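Local coordinates for chromosome partition protein Smc (Pyrococcus yayanosii, PDB 5XEI) that probably serves chromosome condensation and partitioning as a homodimeric SMC ATPase, its ATP-hydrolysing head joined here to part of the coiled coil, at residues Ile135-Glu138 and Gly139-Val143; Gly146-Thr149 and Lys150-Met154; Arg160-Ile163 and Asp164-Gly168; Phe283-Ala286 and Leu287-Ser290. All blocks are in the same frame, centred on the assembly; numbering follows the deposited sequence.

Interactions 1, 2 and 3 are three consecutive local contacts of the ATPase head. Interaction 1 touches both interaction 2 and interaction 3: V143 CG1 lies 4.1 Å from I148 CG1 of interaction 2, and Y140 CB lies 3.4 Å from L162 CD1 of interaction 3. Its centre is about 13 Å from that of interaction 2 and about 12 Å from that of interaction 3. Interactions 2 and 3 approach to about 6 Å between nearest atoms without touching. Interaction 2 is nearest to the predicted ATP site, the D147 side chain being about 11 Å from that of S40. Interaction 4 lies in the region predicted as coiled coil, about 81 Å from interaction 3 between nearest atoms.

Interaction 1 (Ile135-Glu138 and Gly139-Val143); sequences ISPE and GYNLV
The ring of Y140 meets the carbonyl O of P137 at its edge, in the ring plane and 3.5 Å from CD1, while N141 CB lies over the centre of one face. The pyrrolidine of P137 crosses the ring obliquely, its CD 3.9 Å from CE1, so an apolar contact and a carbonyl share the same flank of the tyrosine. That carbonyl also accepts the backbone N of Y140 at 3.0 Å. One residue earlier in the chain, S136 O takes a weak bond from G139 N. These bonds lead into a type I beta turn, G139 to L142, closed by L142 N to G139 O at 3.0 Å. The turn delivers the chain into strand 142-143, at one border of the mixed sheet of the P-loop ATPase head, where it runs parallel to strand 445-449, whose sequence fits the Walker B motif. N141 has CG between its own backbone N and carbonyl carbon (chi1 57°), and its ND2 adds a side-chain bond to F445 O beside the backbone bonds of N141 and V143 to L447; the closeness of its OD1 to S136 is doubtful in the model. A leucine in its place would probably leave F445 O without this donor, the backbone bonds remaining. Farther round, L142 CD1 rests 3.7 Å from S136 OG. The phenolic end of Y140 reaches Y446 OH, with which it forms a hydrogen bond, and its ring is also touched by I434 and I437 of helix 424-440.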
loop_
_atom_site.group_PDB
_atom_site.type_symbol
_atom_site.label_atom_id
_atom_site.label_comp_id
_atom_site.label_asym_id
_atom_site.label_seq_id
_atom_site.Cartn_x
_atom_site.Cartn_y
_atom_site.Cartn_z
ATOM N N ILE A 135 2.469 -15.788 15.002
ATOM C CA ILE A 135 2.828 -17.181 15.240
ATOM C C ILE A 135 3.735 -17.637 14.113
ATOM O O ILE A 135 3.333 -17.632 12.937
ATOM C CB ILE A 135 1.583 -18.071 15.315
ATOM C CG1 ILE A 135 0.671 -17.640 16.454
ATOM C CG2 ILE A 135 1.999 -19.537 15.437
ATOM C CD1 ILE A 135 0.966 -18.302 17.759
ATOM N N SER A 136 4.956 -18.053 14.461
ATOM C CA SER A 136 5.902 -18.599 13.492
ATOM C C SER A 136 6.213 -17.624 12.350
ATOM O O SER A 136 5.785 -17.852 11.207
ATOM C CB SER A 136 5.373 -19.944 12.965
ATOM O OG SER A 136 5.894 -20.277 11.680
ATOM N N PRO A 137 6.951 -16.508 12.625
ATOM C CA PRO A 137 7.439 -15.633 11.534
ATOM C C PRO A 137 8.505 -16.293 10.666
ATOM O O PRO A 137 9.632 -16.532 11.119
ATOM C CB PRO A 137 8.021 -14.414 12.274
ATOM C CG PRO A 137 7.480 -14.500 13.692
ATOM C CD PRO A 137 7.251 -15.962 13.964
ATOM N N GLU A 138 8.166 -16.580 9.409
ATOM C CA GLU A 138 8.985 -17.421 8.534
ATOM C C GLU A 138 9.302 -18.778 9.169
ATOM O O GLU A 138 10.244 -19.457 8.754
ATOM C CB GLU A 138 10.281 -16.708 8.135
ATOM C CG GLU A 138 10.060 -15.239 7.799
ATOM C CD GLU A 138 10.263 -14.905 6.332
ATOM O OE1 GLU A 138 10.237 -13.698 6.006
ATOM O OE2 GLU A 138 10.454 -15.835 5.516
ATOM N N GLY A 139 8.531 -19.189 10.172
ATOM C CA GLY A 139 8.846 -20.404 10.884
ATOM C C GLY A 139 10.184 -20.406 11.589
ATOM O O GLY A 139 10.700 -21.489 11.884
ATOM N N TYR A 140 10.762 -19.229 11.883
ATOM C CA TYR A 140 12.054 -19.204 12.580
ATOM C C TYR A 140 11.974 -19.898 13.933
ATOM O O TYR A 140 12.946 -20.528 14.356
ATOM C CB TYR A 140 12.575 -17.765 12.751
ATOM C CG TYR A 140 12.259 -17.070 14.091
ATOM C CD1 TYR A 140 11.100 -16.328 14.261
ATOM C CD2 TYR A 140 13.141 -17.136 15.167
ATOM C CE1 TYR A 140 10.814 -15.704 15.467
ATOM C CE2 TYR A 140 12.861 -16.509 16.378
ATOM C CZ TYR A 140 11.700 -15.801 16.519
ATOM O OH TYR A 140 11.412 -15.183 17.713
ATOM N N ASN A 141 10.831 -19.801 14.620
ATOM C CA ASN A 141 10.645 -20.403 15.936
ATOM C C ASN A 141 10.287 -21.890 15.881
ATOM O O ASN A 141 10.203 -22.523 16.944
ATOM C CB ASN A 141 9.553 -19.648 16.709
ATOM C CG ASN A 141 8.239 -19.624 15.955
ATOM O OD1 ASN A 141 8.247 -19.581 14.733
ATOM N ND2 ASN A 141 7.118 -19.699 16.665
ATOM N N LEU A 142 10.061 -22.451 14.683
ATOM C CA LEU A 142 9.900 -23.901 14.489
ATOM C C LEU A 142 11.184 -24.462 13.892
ATOM O O LEU A 142 11.433 -24.324 12.688
ATOM C CB LEU A 142 8.721 -24.227 13.580
ATOM C CG LEU A 142 7.425 -23.457 13.783
ATOM C CD1 LEU A 142 6.451 -23.760 12.666
ATOM C CD2 LEU A 142 6.832 -23.822 15.111
ATOM N N VAL A 143 11.978 -25.127 14.733
ATOM C CA VAL A 143 13.241 -25.727 14.319
ATOM C C VAL A 143 13.110 -27.244 14.285
ATOM O O VAL A 143 13.359 -27.927 15.285
ATOM C CB VAL A 143 14.387 -25.303 15.247
ATOM C CG1 VAL A 143 15.702 -25.500 14.554
ATOM C CG2 VAL A 143 14.220 -23.885 15.640
#

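Interaction 2 (Gly146-Thr149 and Lys150-Met154)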
loop_
_atom_site.group_PDB
_atom_site.type_symbol
_atom_site.label_atom_id
_atom_site.label_comp_id
_atom_site.label_asym_id
_atom_site.label_seq_id
_atom_site.Cartn_x
_atom_site.Cartn_y
_atom_site.Cartn_z
ATOM N N GLY A 146 16.711 -30.763 9.894
ATOM C CA GLY A 146 17.149 -30.135 8.662
ATOM C C GLY A 146 16.926 -28.633 8.560
ATOM O O GLY A 146 17.414 -28.014 7.602
ATOM N N ASP A 147 16.203 -28.018 9.500
ATOM C CA ASP A 147 16.009 -26.571 9.427
ATOM C C ASP A 147 17.326 -25.820 9.622
ATOM O O ASP A 147 17.569 -24.813 8.945
ATOM C CB ASP A 147 14.972 -26.112 10.455
ATOM C CG ASP A 147 13.559 -26.087 9.893
ATOM O OD1 ASP A 147 13.271 -25.196 9.057
ATOM O OD2 ASP A 147 12.725 -26.935 10.301
ATOM N N ILE A 148 18.188 -26.289 10.539
ATOM C CA ILE A 148 19.480 -25.630 10.746
ATOM C C ILE A 148 20.289 -25.630 9.457
ATOM O O ILE A 148 20.896 -24.620 9.086
ATOM C CB ILE A 148 20.271 -26.302 11.882
ATOM C CG1 ILE A 148 19.522 -26.201 13.204
ATOM C CG2 ILE A 148 21.656 -25.678 12.002
ATOM C CD1 ILE A 148 20.260 -26.847 14.342
ATOM N N THR A 149 20.317 -26.762 8.762
ATOM C CA THR A 149 21.033 -26.811 7.496
ATOM C C THR A 149 20.368 -25.920 6.451
ATOM O O THR A 149 21.057 -25.241 5.684
ATOM C CB THR A 149 21.139 -28.259 7.018
ATOM O OG1 THR A 149 21.910 -29.018 7.969
ATOM C CG2 THR A 149 21.785 -28.323 5.626
ATOM N N LYS A 150 19.031 -25.885 6.420
ATOM C CA LYS A 150 18.346 -24.972 5.507
ATOM C C LYS A 150 18.678 -23.521 5.819
ATOM O O LYS A 150 18.772 -22.689 4.907
ATOM C CB LYS A 150 16.833 -25.183 5.577
ATOM C CG LYS A 150 16.400 -26.548 5.095
ATOM C CD LYS A 150 15.204 -26.483 4.162
ATOM C CE LYS A 150 14.950 -27.859 3.548
ATOM N NZ LYS A 150 15.190 -28.969 4.535
ATOM N N PHE A 151 18.853 -23.205 7.104
ATOM C CA PHE A 151 19.106 -21.841 7.544
ATOM C C PHE A 151 20.536 -21.405 7.238
ATOM O O PHE A 151 20.808 -20.200 7.107
ATOM C CB PHE A 151 18.807 -21.749 9.041
ATOM C CG PHE A 151 19.373 -20.526 9.710
ATOM C CD1 PHE A 151 20.488 -20.618 10.520
ATOM C CD2 PHE A 151 18.784 -19.286 9.530
ATOM C CE1 PHE A 151 20.998 -19.499 11.141
ATOM C CE2 PHE A 151 19.299 -18.163 10.145
ATOM C CZ PHE A 151 20.403 -18.272 10.951
ATOM N N ILE A 152 21.444 -22.377 7.114
ATOM C CA ILE A 152 22.855 -22.123 6.846
ATOM C C ILE A 152 23.088 -21.876 5.359
ATOM O O ILE A 152 23.847 -20.978 4.976
ATOM C CB ILE A 152 23.678 -23.314 7.372
ATOM C CG1 ILE A 152 23.546 -23.417 8.894
ATOM C CG2 ILE A 152 25.125 -23.242 6.918
ATOM C CD1 ILE A 152 23.797 -22.150 9.667
ATOM N N LYS A 153 22.437 -22.664 4.503
ATOM C CA LYS A 153 22.442 -22.419 3.068
ATOM C C LYS A 153 21.624 -21.187 2.685
ATOM O O LYS A 153 21.594 -20.814 1.507
ATOM C CB LYS A 153 21.906 -23.657 2.331
ATOM C CG LYS A 153 22.341 -24.995 2.943
ATOM C CD LYS A 153 22.932 -25.968 1.924
ATOM C CE LYS A 153 23.237 -27.326 2.566
ATOM N NZ LYS A 153 23.440 -28.421 1.562
ATOM N N MET A 154 20.963 -20.551 3.650
ATOM C CA MET A 154 20.065 -19.442 3.355
ATOM C C MET A 154 20.863 -18.217 2.920
ATOM O O MET A 154 21.873 -17.871 3.540
ATOM C CB MET A 154 19.221 -19.132 4.588
ATOM C CG MET A 154 18.087 -18.197 4.339
ATOM S SD MET A 154 16.915 -18.266 5.704
ATOM C CE MET A 154 17.711 -17.245 6.931
#
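I148 and I152 meet through CG2 and CG1, 4.3 Å apart, one helical turn from each other. The packed side of this short helix is theirs by burial: I152 is buried, both isoleucines rest against K426 of helix 424-440, and F151 packs on A430 of the same helix. With CG opposite its backbone N (chi1 164°), the F151 ring is carried away from the preceding turn; R159 makes a cation-pi contact with it and also bonds to F151 O. On the solvent side K150 and K153 are exposed, and T149 lies between them and K426. T149 and K153 run side by side in the same direction, with T149 CG2 3.5 Å from K153 CE, a contact of methyl with aliphatic chain. K150 NZ is 6.2 Å from D147 OD1, too far for a salt bridge; D147 OD2 instead holds the backbone N of L144. Among the main-chain bonds, K150 N to G146 O (2.9 Å) and K153 N to T149 O (3.2 Å) bracket the helix, and those of I152 are weak. G146 is the N-cap. This helix, coming directly after an edge strand and packed on the helix that starts at the SGG signature sequence, is consistent with the Q-loop region of an ABC-type ATPase.

Interaction 3 (Arg160-Ile163 and Asp164-Gly168)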
loop_
_atom_site.group_PDB
_atom_site.type_symbol
_atom_site.label_atom_id
_atom_site.label_comp_id
_atom_site.label_asym_id
_atom_site.label_seq_id
_atom_site.Cartn_x
_atom_site.Cartn_y
_atom_site.Cartn_z
ATOM N N ARG A 160 17.185 -11.085 5.547
ATOM C CA ARG A 160 16.698 -9.764 5.950
ATOM C C ARG A 160 15.209 -9.765 6.244
ATOM O O ARG A 160 14.768 -9.187 7.246
ATOM C CB ARG A 160 16.990 -8.739 4.854
ATOM C CG ARG A 160 16.472 -7.329 5.148
ATOM C CD ARG A 160 16.835 -6.383 4.028
ATOM N NE ARG A 160 16.153 -6.708 2.770
ATOM C CZ ARG A 160 14.833 -6.811 2.634
ATOM N NH1 ARG A 160 14.019 -6.587 3.663
ATOM N NH2 ARG A 160 14.306 -7.129 1.455
ATOM N N GLN A 161 14.422 -10.381 5.357
ATOM C CA GLN A 161 12.966 -10.288 5.401
ATOM C C GLN A 161 12.396 -10.609 6.770
ATOM O O GLN A 161 11.398 -10.015 7.188
ATOM C CB GLN A 161 12.365 -11.228 4.370
ATOM C CG GLN A 161 12.680 -10.837 2.958
ATOM C CD GLN A 161 14.157 -10.892 2.644
ATOM O OE1 GLN A 161 14.974 -11.211 3.515
ATOM N NE2 GLN A 161 14.522 -10.521 1.413
ATOM N N LEU A 162 13.000 -11.557 7.480
ATOM C CA LEU A 162 12.521 -11.830 8.822
ATOM C C LEU A 162 12.787 -10.653 9.753
ATOM O O LEU A 162 11.972 -10.364 10.636
ATOM C CB LEU A 162 13.148 -13.110 9.362
ATOM C CG LEU A 162 12.713 -13.367 10.797
ATOM C CD1 LEU A 162 12.465 -14.809 10.999
ATOM C CD2 LEU A 162 13.791 -12.925 11.745
ATOM N N ILE A 163 13.913 -9.961 9.580
ATOM C CA ILE A 163 14.136 -8.749 10.372
ATOM C C ILE A 163 13.056 -7.703 10.082
ATOM O O ILE A 163 12.593 -7.016 11.004
ATOM C CB ILE A 163 15.559 -8.194 10.150
ATOM C CG1 ILE A 163 16.596 -9.256 10.490
ATOM C CG2 ILE A 163 15.828 -7.016 11.075
ATOM C CD1 ILE A 163 16.509 -9.748 11.927
ATOM N N ASP A 164 12.622 -7.572 8.811
ATOM C CA ASP A 164 11.518 -6.654 8.497
ATOM C C ASP A 164 10.290 -6.956 9.337
ATOM O O ASP A 164 9.739 -6.072 10.010
ATOM C CB ASP A 164 11.114 -6.707 7.017
ATOM C CG ASP A 164 12.256 -6.374 6.063
ATOM O OD1 ASP A 164 13.183 -5.639 6.467
ATOM O OD2 ASP A 164 12.210 -6.812 4.886
ATOM N N GLU A 165 9.827 -8.205 9.271
ATOM C CA GLU A 165 8.745 -8.660 10.135
ATOM C C GLU A 165 8.968 -8.258 11.595
ATOM O O GLU A 165 8.122 -7.592 12.206
ATOM C CB GLU A 165 8.608 -10.171 9.989
ATOM C CG GLU A 165 8.128 -10.592 8.597
ATOM C CD GLU A 165 7.766 -12.065 8.514
ATOM O OE1 GLU A 165 8.008 -12.686 7.452
ATOM O OE2 GLU A 165 7.254 -12.596 9.523
ATOM N N ILE A 166 10.116 -8.626 12.167
ATOM C CA ILE A 166 10.324 -8.405 13.594
ATOM C C ILE A 166 10.269 -6.914 13.920
ATOM O O ILE A 166 9.675 -6.494 14.920
ATOM C CB ILE A 166 11.654 -9.033 14.052
ATOM C CG1 ILE A 166 11.697 -10.539 13.766
ATOM C CG2 ILE A 166 11.876 -8.760 15.516
ATOM C CD1 ILE A 166 10.412 -11.263 14.060
ATOM N N SER A 167 10.905 -6.096 13.081
ATOM C CA SER A 167 10.952 -4.669 13.348
ATOM C C SER A 167 9.582 -4.029 13.225
ATOM O O SER A 167 9.342 -2.988 13.846
ATOM C CB SER A 167 11.949 -3.982 12.411
ATOM O OG SER A 167 11.659 -4.252 11.057
ATOM N N GLY A 168 8.677 -4.639 12.466
ATOM C CA GLY A 168 7.325 -4.133 12.372
ATOM C C GLY A 168 7.153 -2.949 11.451
ATOM O O GLY A 168 6.243 -2.141 11.658
#
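R160 begins the run by reaching one turn ahead to D164. The pair is a salt bridge, but NH1 and OD2 are modelled too close together, so the exact placement is doubtful; extended first two bonds (CG anti to N, chi1 178°) and a bend at chi3 leave the guanidinium edge facing D164. NE bonds to G402 O, giving the arginine a second partner. Q161 contributes through its backbone, where O takes E165 N at 3.2 Å. L162 uses both parts: its O accepts I166 N at 3.0 Å, and its CD2 touches I166 CG1 at 3.8 Å. I163 O, last of the four, receives S167 N at 2.8 Å; S167 OG lies close to this oxygen and to D164 O, and its proton could go to either. Beyond it, G168 leaves the helix with positive phi and two bonds back, one of 3.0 Å to D164 O and a weak one to E165 O, the Schellman motif that ends the helix just ahead of helix 170-246. One side of helix 156-167 packs on other helices of the head, I163 on F365 and I372 of helix 321-383 and I166 on I437 and F440 of helix 424-440, while E165 touches P137 in the loop before strand 142-143.

Interaction 4 (Phe283-Ala286 and Leu287-Ser290); sequences FDAA and LIRS
D284 O accepts the backbone N of I288 at 3.0 Å, opening a helix of little more than one turn, 285-289, to which F283 and D284 lead in an extended conformation. D284 occupies the N-cap position, although its side chain makes no capping bond. This brief helix lies in a stretch predicted as coiled coil, between helices 261-278 and 298-315, and such an interruption is consistent with the joint for which the construct is named. The helix packs on helix 170-246: F283, L287 and I288 touch V229, and L287 also meets R226. Between themselves, F283 and L287 make the main apolar contact, CD1 of the ring against the CD2 methyl at 3.9 Å. The leucine reaches this place with CG opposite its backbone N (chi1 163°), a rotation that turns the branch back toward the phenylalanine one turn earlier. A looser touch links A285 CB and I288 CG2, 4.4 Å apart. R289 is exposed and makes a long, weak ion pair with E293. The last turn converges on A286 O. S290 N bonds to it at 3.0 Å, and R289 N, at 3.3 Å, is shared between it and A285 O, which lies 3.2 Å from the same R289 N. The S290 hydroxyl comes from above the carbonyl plane, with OG 3.2 Å from A286 O.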
loop_
_atom_site.group_PDB
_atom_site.type_symbol
_atom_site.label_atom_id
_atom_site.label_comp_id
_atom_site.label_asym_id
_atom_site.label_seq_id
_atom_site.Cartn_x
_atom_site.Cartn_y
_atom_site.Cartn_z
ATOM N N PHE A 283 -35.120 60.050 -33.719
ATOM C CA PHE A 283 -33.763 59.783 -33.271
ATOM C C PHE A 283 -33.586 60.301 -31.854
ATOM O O PHE A 283 -34.107 61.362 -31.502
ATOM C CB PHE A 283 -32.727 60.430 -34.189
ATOM C CG PHE A 283 -32.371 59.595 -35.388
ATOM C CD1 PHE A 283 -31.599 58.460 -35.256
ATOM C CD2 PHE A 283 -32.801 59.959 -36.646
ATOM C CE1 PHE A 283 -31.274 57.701 -36.352
ATOM C CE2 PHE A 283 -32.473 59.211 -37.741
ATOM C CZ PHE A 283 -31.704 58.082 -37.597
ATOM N N ASP A 284 -32.836 59.551 -31.049
ATOM C CA ASP A 284 -32.646 59.907 -29.648
ATOM C C ASP A 284 -32.048 61.303 -29.505
ATOM O O ASP A 284 -31.280 61.773 -30.352
ATOM C CB ASP A 284 -31.750 58.881 -28.955
ATOM C CG ASP A 284 -32.393 57.513 -28.880
ATOM O OD1 ASP A 284 -33.572 57.395 -29.285
ATOM O OD2 ASP A 284 -31.727 56.562 -28.409
ATOM N N ALA A 285 -32.413 61.965 -28.402
ATOM C CA ALA A 285 -31.994 63.342 -28.173
ATOM C C ALA A 285 -30.510 63.448 -27.842
ATOM O O ALA A 285 -29.876 64.449 -28.194
ATOM C CB ALA A 285 -32.829 63.973 -27.062
ATOM N N ALA A 286 -29.937 62.454 -27.158
ATOM C CA ALA A 286 -28.503 62.504 -26.883
ATOM C C ALA A 286 -27.705 62.472 -28.182
ATOM O O ALA A 286 -26.856 63.341 -28.430
ATOM C CB ALA A 286 -28.094 61.353 -25.964
ATOM N N LEU A 287 -27.986 61.482 -29.036
ATOM C CA LEU A 287 -27.316 61.383 -30.327
ATOM C C LEU A 287 -27.482 62.669 -31.126
ATOM O O LEU A 287 -26.492 63.277 -31.549
ATOM C CB LEU A 287 -27.861 60.175 -31.096
ATOM C CG LEU A 287 -27.644 60.043 -32.607
ATOM C CD1 LEU A 287 -26.187 59.964 -32.990
ATOM C CD2 LEU A 287 -28.377 58.837 -33.130
ATOM N N ILE A 288 -28.734 63.129 -31.286
ATOM C CA ILE A 288 -29.041 64.260 -32.169
ATOM C C ILE A 288 -28.277 65.512 -31.760
ATOM O O ILE A 288 -27.991 66.370 -32.605
ATOM C CB ILE A 288 -30.556 64.549 -32.203
ATOM C CG1 ILE A 288 -30.885 65.603 -33.257
ATOM C CG2 ILE A 288 -31.000 65.157 -30.910
ATOM C CD1 ILE A 288 -30.974 65.088 -34.661
ATOM N N ARG A 289 -27.941 65.652 -30.474
ATOM C CA ARG A 289 -27.257 66.857 -30.022
ATOM C C ARG A 289 -25.742 66.701 -29.984
ATOM O O ARG A 289 -25.028 67.683 -30.224
ATOM C CB ARG A 289 -27.801 67.303 -28.650
ATOM C CG ARG A 289 -26.963 66.992 -27.407
ATOM C CD ARG A 289 -27.375 67.928 -26.249
ATOM N NE ARG A 289 -27.261 69.343 -26.629
ATOM C CZ ARG A 289 -27.643 70.375 -25.879
ATOM N NH1 ARG A 289 -28.180 70.178 -24.679
ATOM N NH2 ARG A 289 -27.490 71.611 -26.339
ATOM N N SER A 290 -25.232 65.483 -29.745
ATOM C CA SER A 290 -23.808 65.198 -29.910
ATOM C C SER A 290 -23.374 65.248 -31.360
ATOM O O SER A 290 -22.220 64.922 -31.660
ATOM C CB SER A 290 -23.470 63.829 -29.329
ATOM O OG SER A 290 -23.760 63.800 -27.946
#